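Local coordinates for DUF3829 domain-containing protein (Bacteroides thetaiotaomicron, PDB 3RH3) that is of unknown function but, as a DUF3829-like protein with a lipoprotein-type signal in its full-length form, is probably exported and membrane-anchored, at residues I19-M24 against D75-E80; Q149-L154 against A166-S171; D157-D162 against T213-E218; K201-A206 against S224-V229. One frame throughout, in Å; residues are numbered along the deposited sequence. Where two conformers were deposited one is given.

Interaction 1 (I19-M24 against D75-E80); sequences INYYHM and DYFNPE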
# COMPACT_ATOMS: atom_id res chain seq x y z
N ILE A 19 -15.55 -6.54 1.41
CA ILE A 19 -14.61 -6.90 0.34
C ILE A 19 -14.71 -5.88 -0.80
O ILE A 19 -13.67 -5.37 -1.23
CB ILE A 19 -14.85 -8.38 -0.14
CG1 ILE A 19 -14.62 -9.42 1.00
CG2 ILE A 19 -13.99 -8.75 -1.37
CD1 ILE A 19 -13.31 -9.30 1.75
N ASN A 20 -15.95 -5.58 -1.26
CA ASN A 20 -16.18 -4.60 -2.32
C ASN A 20 -15.66 -3.21 -1.90
O ASN A 20 -15.09 -2.50 -2.72
CB ASN A 20 -17.65 -4.52 -2.72
CG ASN A 20 -17.94 -3.31 -3.58
OD1 ASN A 20 -17.26 -3.07 -4.59
ND2 ASN A 20 -18.86 -2.47 -3.15
N TYR A 21 -15.86 -2.81 -0.63
CA TYR A 21 -15.36 -1.53 -0.16
C TYR A 21 -13.82 -1.50 -0.26
O TYR A 21 -13.26 -0.51 -0.75
CB TYR A 21 -15.80 -1.23 1.29
CG TYR A 21 -15.39 0.16 1.71
CD1 TYR A 21 -16.19 1.25 1.41
CD2 TYR A 21 -14.15 0.40 2.28
CE1 TYR A 21 -15.82 2.55 1.77
CE2 TYR A 21 -13.74 1.69 2.61
CZ TYR A 21 -14.58 2.76 2.36
OH TYR A 21 -14.21 4.03 2.70
N TYR A 22 -13.16 -2.59 0.19
CA TYR A 22 -11.70 -2.72 0.08
C TYR A 22 -11.24 -2.60 -1.39
O TYR A 22 -10.28 -1.88 -1.66
CB TYR A 22 -11.20 -4.05 0.69
CG TYR A 22 -9.75 -4.36 0.35
CD1 TYR A 22 -8.70 -3.70 0.97
CD2 TYR A 22 -9.43 -5.31 -0.63
CE1 TYR A 22 -7.37 -3.97 0.65
CE2 TYR A 22 -8.10 -5.59 -0.97
CZ TYR A 22 -7.08 -4.92 -0.32
OH TYR A 22 -5.77 -5.16 -0.64
N HIS A 23 -11.92 -3.29 -2.32
CA HIS A 23 -11.56 -3.23 -3.75
C HIS A 23 -11.68 -1.82 -4.32
O HIS A 23 -10.80 -1.40 -5.07
CB HIS A 23 -12.40 -4.23 -4.56
CG HIS A 23 -11.97 -5.65 -4.35
ND1 HIS A 23 -12.83 -6.70 -4.59
CD2 HIS A 23 -10.78 -6.14 -3.92
CE1 HIS A 23 -12.14 -7.80 -4.31
NE2 HIS A 23 -10.91 -7.51 -3.87
N MSE A 24 -12.75 -1.09 -3.91
CA MSE A 24 -12.98 0.29 -4.35
C MSE A 24 -11.91 1.21 -3.79
O MSE A 24 -11.45 2.10 -4.50
CB MSE A 24 -14.38 0.77 -3.97
CG MSE A 24 -15.48 0.14 -4.82
SE MSE A 24 -17.29 0.61 -4.24
CE MSE A 24 -17.33 2.47 -4.81
N ASP A 75 -22.89 0.79 7.04
CA ASP A 75 -22.97 0.21 8.38
C ASP A 75 -22.54 -1.25 8.46
O ASP A 75 -22.65 -1.85 9.53
CB ASP A 75 -24.35 0.41 9.05
CG ASP A 75 -25.57 -0.07 8.33
OD1 ASP A 75 -25.44 -0.94 7.43
OD2 ASP A 75 -26.67 0.41 8.66
N TYR A 76 -21.96 -1.80 7.36
CA TYR A 76 -21.30 -3.11 7.37
C TYR A 76 -19.98 -2.93 8.20
O TYR A 76 -19.36 -3.92 8.59
CB TYR A 76 -21.05 -3.66 5.94
CG TYR A 76 -20.68 -2.59 4.93
CD1 TYR A 76 -19.37 -2.16 4.78
CD2 TYR A 76 -21.66 -1.99 4.14
CE1 TYR A 76 -19.03 -1.15 3.88
CE2 TYR A 76 -21.34 -0.98 3.23
CZ TYR A 76 -20.03 -0.55 3.12
OH TYR A 76 -19.73 0.46 2.24
N PHE A 77 -19.57 -1.66 8.45
CA PHE A 77 -18.47 -1.24 9.32
C PHE A 77 -19.08 -0.61 10.55
O PHE A 77 -20.14 0.01 10.43
CB PHE A 77 -17.54 -0.21 8.63
CG PHE A 77 -16.71 -0.68 7.46
CD1 PHE A 77 -15.98 -1.86 7.53
CD2 PHE A 77 -16.60 0.09 6.31
CE1 PHE A 77 -15.20 -2.28 6.45
CE2 PHE A 77 -15.82 -0.33 5.24
CZ PHE A 77 -15.12 -1.50 5.32
N ASN A 78 -18.42 -0.69 11.71
CA ASN A 78 -18.96 -0.04 12.90
C ASN A 78 -18.67 1.50 12.85
O ASN A 78 -17.88 1.94 12.01
CB ASN A 78 -18.46 -0.71 14.18
CG ASN A 78 -17.00 -0.54 14.53
OD1 ASN A 78 -16.37 0.49 14.30
ND2 ASN A 78 -16.47 -1.54 15.19
N PRO A 79 -19.34 2.32 13.72
CA PRO A 79 -19.19 3.78 13.65
C PRO A 79 -17.78 4.32 13.78
O PRO A 79 -17.45 5.28 13.11
CB PRO A 79 -20.07 4.27 14.80
CG PRO A 79 -21.12 3.23 14.94
CD PRO A 79 -20.40 1.94 14.69
N GLU A 80 -16.96 3.71 14.65
CA GLU A 80 -15.57 4.11 14.83
C GLU A 80 -14.82 3.89 13.53
O GLU A 80 -14.16 4.81 13.04
CB GLU A 80 -14.93 3.33 16.00
CG GLU A 80 -13.52 3.74 16.37
CD GLU A 80 -12.87 2.93 17.49
OE1 GLU A 80 -13.28 1.77 17.71
OE2 GLU A 80 -11.94 3.46 18.14
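Y21, on helix 10-32, and Y76, in the turn leading into helix 79-111, mark the closest backbone approach here, with their CA atoms 9.7 Å apart, so the gap is bridged by aromatic side chains. The motif is a T-shaped (edge-to-face) pair in an all-alpha fold: F77 drives its edge into one face of the Y21 ring, the planes standing 88° apart with the ring centroids 5.1 Å from each other. The leading atom is F77 CE2, set off toward the rim of the tyrosine ring and 3.5 Å from Y21 CD2; CZ follows at 3.7 Å from the same CD2. With CG of Y21 anti to the backbone N (chi1 -174°), the tyrosine ring leans out from its helix to receive that edge.

Y76 crosses Y21 at about a right angle near its backbone end, Y76 CE1 lying 4.1 Å from Y21 CB. Within the turn, Y76 CD1 also lies over one face of the F77 ring. L85 of helix 79-111 packs on both Y21 and F77. The polar end of Y21 is satisfied by a hydrogen bond from OH to the carbonyl O of L71, while the hydroxyl of Y76 is held by G74 N and rests 3.7 Å from Y21 CD1.

Interaction 2 (Q149-L154 against A166-S171); sequences QAESEL and AMRKMS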
# COMPACT_ATOMS: atom_id res chain seq x y z
N GLN A 149 -11.46 -10.81 8.25
CA GLN A 149 -12.63 -11.40 8.90
C GLN A 149 -13.70 -11.73 7.84
O GLN A 149 -14.30 -12.81 7.91
CB GLN A 149 -13.18 -10.44 9.97
CG GLN A 149 -14.34 -10.98 10.80
CD GLN A 149 -13.99 -12.23 11.59
OE1 GLN A 149 -12.99 -12.28 12.32
NE2 GLN A 149 -14.81 -13.27 11.46
N ALA A 150 -13.91 -10.83 6.87
CA ALA A 150 -14.89 -11.05 5.80
C ALA A 150 -14.47 -12.22 4.92
O ALA A 150 -15.30 -13.06 4.58
CB ALA A 150 -15.06 -9.79 4.97
N GLU A 151 -13.16 -12.30 4.57
CA GLU A 151 -12.65 -13.40 3.77
C GLU A 151 -12.77 -14.72 4.51
O GLU A 151 -13.20 -15.69 3.91
CB GLU A 151 -11.20 -13.16 3.29
CG GLU A 151 -11.09 -12.36 2.00
CD GLU A 151 -11.57 -12.99 0.70
OE1 GLU A 151 -12.71 -13.49 0.63
OE2 GLU A 151 -10.81 -12.90 -0.30
N SER A 152 -12.49 -14.75 5.82
CA SER A 152 -12.60 -15.97 6.62
C SER A 152 -14.03 -16.54 6.59
O SER A 152 -14.20 -17.77 6.64
CB SER A 152 -12.16 -15.70 8.05
OG SER A 152 -12.42 -16.83 8.87
N GLU A 153 -15.04 -15.66 6.49
CA GLU A 153 -16.46 -16.03 6.44
C GLU A 153 -16.86 -16.52 5.05
O GLU A 153 -17.60 -17.50 4.95
CB GLU A 153 -17.33 -14.83 6.85
CG GLU A 153 -17.32 -14.58 8.35
CD GLU A 153 -17.77 -13.20 8.80
OE1 GLU A 153 -18.76 -12.68 8.24
OE2 GLU A 153 -17.14 -12.66 9.74
N LEU A 154 -16.41 -15.82 4.00
CA LEU A 154 -16.73 -16.18 2.62
C LEU A 154 -15.98 -17.43 2.16
O LEU A 154 -16.44 -18.08 1.23
CB LEU A 154 -16.46 -15.00 1.67
CG LEU A 154 -17.43 -13.80 1.83
CD1 LEU A 154 -16.77 -12.50 1.45
CD2 LEU A 154 -18.72 -14.00 1.06
N ALA A 166 -3.36 -16.87 3.82
CA ALA A 166 -1.94 -16.57 3.99
C ALA A 166 -1.42 -15.67 2.87
O ALA A 166 -0.75 -14.67 3.13
CB ALA A 166 -1.13 -17.85 4.05
N MSE A 167 -1.76 -16.01 1.62
CA MSE A 167 -1.29 -15.22 0.47
C MSE A 167 -1.84 -13.81 0.52
O MSE A 167 -1.07 -12.87 0.35
CB MSE A 167 -1.65 -15.89 -0.85
CG MSE A 167 -0.82 -17.10 -1.14
SE MSE A 167 -1.11 -17.83 -2.92
CE MSE A 167 -2.56 -19.06 -2.50
N ARG A 168 -3.15 -13.67 0.78
CA ARG A 168 -3.80 -12.37 0.95
C ARG A 168 -3.10 -11.53 2.05
O ARG A 168 -2.80 -10.37 1.81
CB ARG A 168 -5.28 -12.54 1.29
CG ARG A 168 -6.13 -12.96 0.12
CD ARG A 168 -7.62 -12.80 0.42
NE ARG A 168 -8.07 -11.40 0.46
CZ ARG A 168 -8.28 -10.64 -0.62
NH1 ARG A 168 -8.06 -11.12 -1.84
NH2 ARG A 168 -8.71 -9.39 -0.48
N LYS A 169 -2.81 -12.10 3.21
CA LYS A 169 -2.15 -11.35 4.29
C LYS A 169 -0.71 -10.92 3.92
O LYS A 169 -0.36 -9.76 4.12
CB LYS A 169 -2.16 -12.10 5.62
CG LYS A 169 -1.85 -11.16 6.79
CD LYS A 169 -2.10 -11.74 8.14
CE LYS A 169 -1.95 -10.67 9.19
NZ LYS A 169 -2.48 -11.10 10.51
N MSE A 170 0.08 -11.83 3.30
CA MSE A 170 1.46 -11.55 2.88
C MSE A 170 1.50 -10.48 1.81
O MSE A 170 2.34 -9.60 1.90
CB MSE A 170 2.17 -12.82 2.42
CG MSE A 170 2.46 -13.75 3.62
SE MSE A 170 3.54 -15.25 3.12
CE MSE A 170 2.15 -16.43 2.58
N SER A 171 0.51 -10.50 0.88
CA SER A 171 0.38 -9.50 -0.18
C SER A 171 0.15 -8.13 0.42
O SER A 171 0.72 -7.16 -0.07
CB SER A 171 -0.75 -9.87 -1.13
OG SER A 171 -0.26 -10.88 -1.99
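R168 leaves its helix with CG anti to the carbonyl carbon and then bends at chi3 (72°), while E151 bends at chi2; the two bends bring one carboxylate oxygen, E151 OE2, over a face of the R168 guanidinium. This is an interhelical salt bridge between helix 115-154 and helix 161-181, which follow each other in this all-alpha chain, and it spans a backbone separation of 9.3 Å between E151 CA and R168 CA.

The bridge is electrostatic only. E151 OE2 sits above the guanidinium, toward its rim, 3.2 Å from R168 NE, and no N-H of the group points at it. The carboxylate and guanidinium planes stand 84° apart, and OE2 is the oxygen that makes the approach. The aliphatic parts take part too: R168 CD is 3.3 Å from the same OE2, and E151 CG comes within 3.5 Å of R168 NE.

Around the pair, R168 NH1 has a long, weak ion pair with the terminal carboxylate of I264, and I19 of helix 10-32 packs on the E151 chain. A leucine in place of R168 would probably leave the E151 carboxylate without its charge partner and the chain terminus without its weak one. On the far side of helix 115-154 a nearly straight hydrogen bond is made one turn along: Q149 NE2 gives its hydrogen to the anti lone pair of E153 OE2 at 3.0 Å and 168°, the acceptor lying in the amide plane.

Interaction 3 (D157-D162 against T213-E218); sequences DEPLKD and TGYDEE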
# COMPACT_ATOMS: atom_id res chain seq x y z
N ASP A 157 -15.92 -22.67 3.81
CA ASP A 157 -16.08 -24.01 3.21
C ASP A 157 -15.06 -24.29 2.09
O ASP A 157 -15.21 -25.27 1.36
CB ASP A 157 -17.52 -24.18 2.68
CG ASP A 157 -18.60 -23.84 3.69
OD1 ASP A 157 -18.58 -24.43 4.81
OD2 ASP A 157 -19.46 -22.98 3.39
N GLU A 158 -14.03 -23.44 1.98
CA GLU A 158 -13.00 -23.59 0.95
C GLU A 158 -11.90 -24.53 1.47
O GLU A 158 -11.31 -24.23 2.52
CB GLU A 158 -12.47 -22.20 0.55
CG GLU A 158 -11.54 -22.11 -0.66
CD GLU A 158 -11.73 -23.01 -1.87
OE1 GLU A 158 -12.82 -22.99 -2.48
OE2 GLU A 158 -10.77 -23.75 -2.19
N PRO A 159 -11.60 -25.67 0.79
CA PRO A 159 -10.53 -26.58 1.29
C PRO A 159 -9.16 -25.92 1.43
O PRO A 159 -8.38 -26.34 2.28
CB PRO A 159 -10.48 -27.68 0.23
CG PRO A 159 -11.82 -27.64 -0.43
CD PRO A 159 -12.23 -26.21 -0.43
N LEU A 160 -8.86 -24.88 0.64
CA LEU A 160 -7.56 -24.19 0.69
C LEU A 160 -7.65 -22.81 1.34
O LEU A 160 -6.82 -21.92 1.05
CB LEU A 160 -6.96 -24.06 -0.72
CG LEU A 160 -6.91 -25.33 -1.54
CD1 LEU A 160 -6.70 -25.01 -2.98
CD2 LEU A 160 -5.83 -26.28 -1.02
N LYS A 161 -8.61 -22.64 2.26
CA LYS A 161 -8.83 -21.40 3.01
C LYS A 161 -7.51 -20.87 3.60
O LYS A 161 -7.16 -19.72 3.32
CB LYS A 161 -9.86 -21.65 4.14
CG LYS A 161 -10.26 -20.43 4.96
CD LYS A 161 -11.02 -20.86 6.20
CE LYS A 161 -11.33 -19.70 7.11
NZ LYS A 161 -10.77 -19.92 8.48
N ASP A 162 -6.76 -21.71 4.36
CA ASP A 162 -5.51 -21.32 5.04
C ASP A 162 -4.48 -20.77 4.05
O ASP A 162 -3.88 -19.73 4.34
CB ASP A 162 -4.91 -22.50 5.82
CG ASP A 162 -5.74 -23.05 6.98
OD1 ASP A 162 -6.76 -22.41 7.34
OD2 ASP A 162 -5.35 -24.10 7.54
N THR A 213 -5.07 -32.90 -0.07
CA THR A 213 -5.09 -33.90 -1.13
C THR A 213 -6.06 -33.46 -2.24
O THR A 213 -7.17 -33.01 -1.95
CB THR A 213 -5.43 -35.27 -0.53
OG1 THR A 213 -4.48 -35.55 0.49
CG2 THR A 213 -5.40 -36.40 -1.55
N GLY A 214 -5.62 -33.59 -3.49
CA GLY A 214 -6.39 -33.25 -4.68
C GLY A 214 -6.26 -31.81 -5.14
O GLY A 214 -7.10 -31.34 -5.92
N TYR A 215 -5.25 -31.09 -4.65
CA TYR A 215 -5.02 -29.67 -4.97
C TYR A 215 -3.52 -29.41 -5.24
O TYR A 215 -3.01 -28.36 -4.85
CB TYR A 215 -5.57 -28.74 -3.85
CG TYR A 215 -7.05 -28.91 -3.61
CD1 TYR A 215 -7.98 -28.24 -4.39
CD2 TYR A 215 -7.53 -29.81 -2.65
CE1 TYR A 215 -9.35 -28.45 -4.24
CE2 TYR A 215 -8.90 -30.02 -2.48
CZ TYR A 215 -9.81 -29.35 -3.27
OH TYR A 215 -11.15 -29.56 -3.10
N ASP A 216 -2.84 -30.34 -5.94
CA ASP A 216 -1.41 -30.25 -6.25
C ASP A 216 -1.08 -29.06 -7.17
O ASP A 216 -0.01 -28.46 -7.04
CB ASP A 216 -0.91 -31.56 -6.88
CG ASP A 216 -1.11 -32.81 -6.02
OD1 ASP A 216 -1.13 -32.68 -4.77
OD2 ASP A 216 -1.25 -33.91 -6.60
N GLU A 217 -1.99 -28.71 -8.09
CA GLU A 217 -1.81 -27.60 -9.02
C GLU A 217 -1.84 -26.30 -8.25
O GLU A 217 -0.95 -25.47 -8.42
CB GLU A 217 -2.89 -27.65 -10.11
CG GLU A 217 -2.87 -26.48 -11.07
CD GLU A 217 -3.96 -26.52 -12.12
OE1 GLU A 217 -4.86 -27.39 -12.04
OE2 GLU A 217 -3.90 -25.68 -13.04
N GLU A 218 -2.82 -26.15 -7.35
CA GLU A 218 -2.96 -24.98 -6.48
C GLU A 218 -1.79 -24.89 -5.53
O GLU A 218 -1.28 -23.79 -5.30
CB GLU A 218 -4.28 -25.02 -5.71
CG GLU A 218 -5.51 -24.91 -6.60
CD GLU A 218 -6.12 -26.19 -7.14
OE1 GLU A 218 -5.40 -27.20 -7.31
OE2 GLU A 218 -7.33 -26.16 -7.44
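K161 N bonds to E158 O at 3.1 Å, closing a type I beta turn that presents its two central residues, P159 and L160, to Y215. The motif is a pair of helix starts packed against each other: L160 is the N-cap residue of helix 161-181 and Y215 that of helix 216-240, with their CA atoms 8.3 Å apart. The contact therefore joins two loops at one end of the helical C-terminal domain, at the surface.

Y215 is the centre of it. Its CG is anti to its own carbonyl carbon (chi1 -60°), which sets the ring beside the backbone N, where P159 and L160 meet it. At the hydroxyl end P159 crosses the side chain at about a right angle, CG lying 3.4 Å from Y215 OH. Nearer the backbone, L160 lays both methyls against the base of the tyrosine, from one side: CD1 lies 3.7 Å from Y215 CD1, and CD2 lies 3.8 Å from Y215 CB. The L160 side chain as a whole runs obliquely to that of Y215.

A serine at Y215 would probably leave P159 CG and L160 CD1 without the ring they pack on, opening a gap between the two loops. E218 bends at chi2 (90°), and that bend brings its carboxylate carbon into the plane of the Y215 ring, at its edge. L160 also reaches this first turn of helix 216-240, and V212 touches it from the preceding loop. The leucine's CD1 lies 3.6 Å from E218 CB.

Interaction 4 (K201-A206 against S224-V229); sequences KELKAA and SFLSTV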
# COMPACT_ATOMS: atom_id res chain seq x y z
N LYS A 201 7.46 -13.76 9.80
CA LYS A 201 6.63 -14.54 10.71
C LYS A 201 5.46 -15.17 9.92
O LYS A 201 5.17 -16.35 10.10
CB LYS A 201 6.11 -13.63 11.84
CG LYS A 201 5.72 -14.33 13.12
CD LYS A 201 5.24 -13.33 14.18
N GLU A 202 4.85 -14.41 9.01
CA GLU A 202 3.74 -14.89 8.15
C GLU A 202 4.24 -15.97 7.19
O GLU A 202 3.55 -16.96 6.94
CB GLU A 202 3.12 -13.73 7.35
CG GLU A 202 2.36 -12.70 8.17
CD GLU A 202 2.07 -11.38 7.47
OE1 GLU A 202 2.34 -11.27 6.25
OE2 GLU A 202 1.55 -10.47 8.14
N LEU A 203 5.45 -15.79 6.67
CA LEU A 203 6.04 -16.72 5.72
C LEU A 203 6.33 -18.09 6.35
O LEU A 203 6.03 -19.10 5.74
CB LEU A 203 7.32 -16.11 5.13
CG LEU A 203 7.98 -16.86 3.98
CD1 LEU A 203 7.06 -16.95 2.78
CD2 LEU A 203 9.29 -16.18 3.60
N LYS A 204 6.91 -18.11 7.56
CA LYS A 204 7.24 -19.35 8.29
C LYS A 204 5.97 -20.09 8.68
O LYS A 204 5.95 -21.32 8.67
CB LYS A 204 8.11 -19.05 9.52
CG LYS A 204 9.51 -18.61 9.10
CD LYS A 204 10.50 -18.55 10.26
CE LYS A 204 11.92 -18.41 9.75
NZ LYS A 204 12.37 -19.61 8.99
N ALA A 205 4.89 -19.34 9.01
CA ALA A 205 3.60 -19.93 9.34
C ALA A 205 2.98 -20.53 8.08
O ALA A 205 2.53 -21.68 8.13
CB ALA A 205 2.68 -18.88 9.95
N ALA A 206 3.04 -19.81 6.95
CA ALA A 206 2.52 -20.30 5.66
C ALA A 206 3.22 -21.59 5.22
O ALA A 206 2.54 -22.50 4.75
CB ALA A 206 2.67 -19.25 4.59
N SER A 224 5.12 -21.31 -5.31
CA SER A 224 5.73 -20.25 -6.14
C SER A 224 5.53 -18.90 -5.48
O SER A 224 6.45 -18.09 -5.48
CB SER A 224 5.15 -20.23 -7.55
OG SER A 224 5.57 -21.38 -8.26
N PHE A 225 4.34 -18.68 -4.88
CA PHE A 225 4.04 -17.45 -4.13
C PHE A 225 5.04 -17.28 -3.00
O PHE A 225 5.60 -16.20 -2.85
CB PHE A 225 2.59 -17.42 -3.59
CG PHE A 225 2.23 -16.15 -2.85
CD1 PHE A 225 2.51 -16.00 -1.49
CD2 PHE A 225 1.59 -15.10 -3.51
CE1 PHE A 225 2.20 -14.82 -0.82
CE2 PHE A 225 1.27 -13.93 -2.83
CZ PHE A 225 1.60 -13.78 -1.50
N LEU A 226 5.27 -18.35 -2.21
CA LEU A 226 6.22 -18.32 -1.07
C LEU A 226 7.63 -17.97 -1.54
O LEU A 226 8.29 -17.14 -0.92
CB LEU A 226 6.22 -19.67 -0.30
CG LEU A 226 4.89 -20.09 0.30
CD1 LEU A 226 4.99 -21.41 1.03
CD2 LEU A 226 4.38 -19.05 1.25
N SER A 227 8.08 -18.58 -2.64
CA SER A 227 9.38 -18.34 -3.26
C SER A 227 9.53 -16.85 -3.70
O SER A 227 10.58 -16.27 -3.49
CB SER A 227 9.58 -19.29 -4.45
OG SER A 227 10.61 -18.86 -5.32
N THR A 228 8.46 -16.27 -4.28
CA THR A 228 8.39 -14.85 -4.71
C THR A 228 8.45 -13.92 -3.51
O THR A 228 9.00 -12.83 -3.62
CB THR A 228 7.09 -14.62 -5.52
OG1 THR A 228 6.99 -15.61 -6.53
CG2 THR A 228 7.02 -13.23 -6.16
N VAL A 229 7.87 -14.32 -2.38
CA VAL A 229 7.93 -13.51 -1.16
C VAL A 229 9.40 -13.45 -0.69
O VAL A 229 9.91 -12.35 -0.43
CB VAL A 229 6.98 -14.02 -0.06
CG1 VAL A 229 7.31 -13.38 1.29
CG2 VAL A 229 5.52 -13.76 -0.43
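Apolar packing carries this contact, and L203, A206, L226 and V229 do all of it. L203 CG is anti to the backbone N (chi1 -173°), which extends the leucine toward helix 216-240. There its CD1 fits between two residues one turn apart, 3.7 Å from L226 CD2 and 3.9 Å from V229 CG1. Toward V229 the approach is tip to tip. L226 in turn puts CD2 over the small side chain of A206, 3.8 Å from its CB, so one methyl of L226 serves both residues of helix 189-207. All four residues are buried, and M170 of helix 161-181 packs on A206 as well.

Among the hydrogen bonds, one pair is local to helix 216-240. S224 O accepts twice from T228: from the backbone N, and from OG1 at 2.7 Å. These two donors come from opposite faces of the carbonyl plane, the hydroxyl lying 37° out of it, which ties the threonine back onto its own helix. E202 OE1 bonds instead to T173 OG1 of helix 161-181.

The helix segments run at 154° to each other, with axes 11.0 Å apart at closest approach. Consecutive in the chain and nearly antiparallel, they form a helical hairpin of the C-terminal domain.

Interaction 2 is the hub of the set. It meets interaction 1 through I19, whose CD1 is 3.7 Å from A150 CB, and interaction 4 through M167, whose O lies 3.4 Å from F225 CZ. It also touches interaction 3, where S152 O is 3.5 Å from K161 CE. Interactions 3 and 4 share helix 216-240 yet do not touch, their nearest atoms being about 7 Å apart; interactions 1 and 4 are further separated, about 11 Å between nearest atoms. Helix 161-181 supplies one segment to interaction 2 and one to interaction 3. No active site is known; a PEG molecule, probably from the crystallisation liquor, lies beside Y76 of interaction 1.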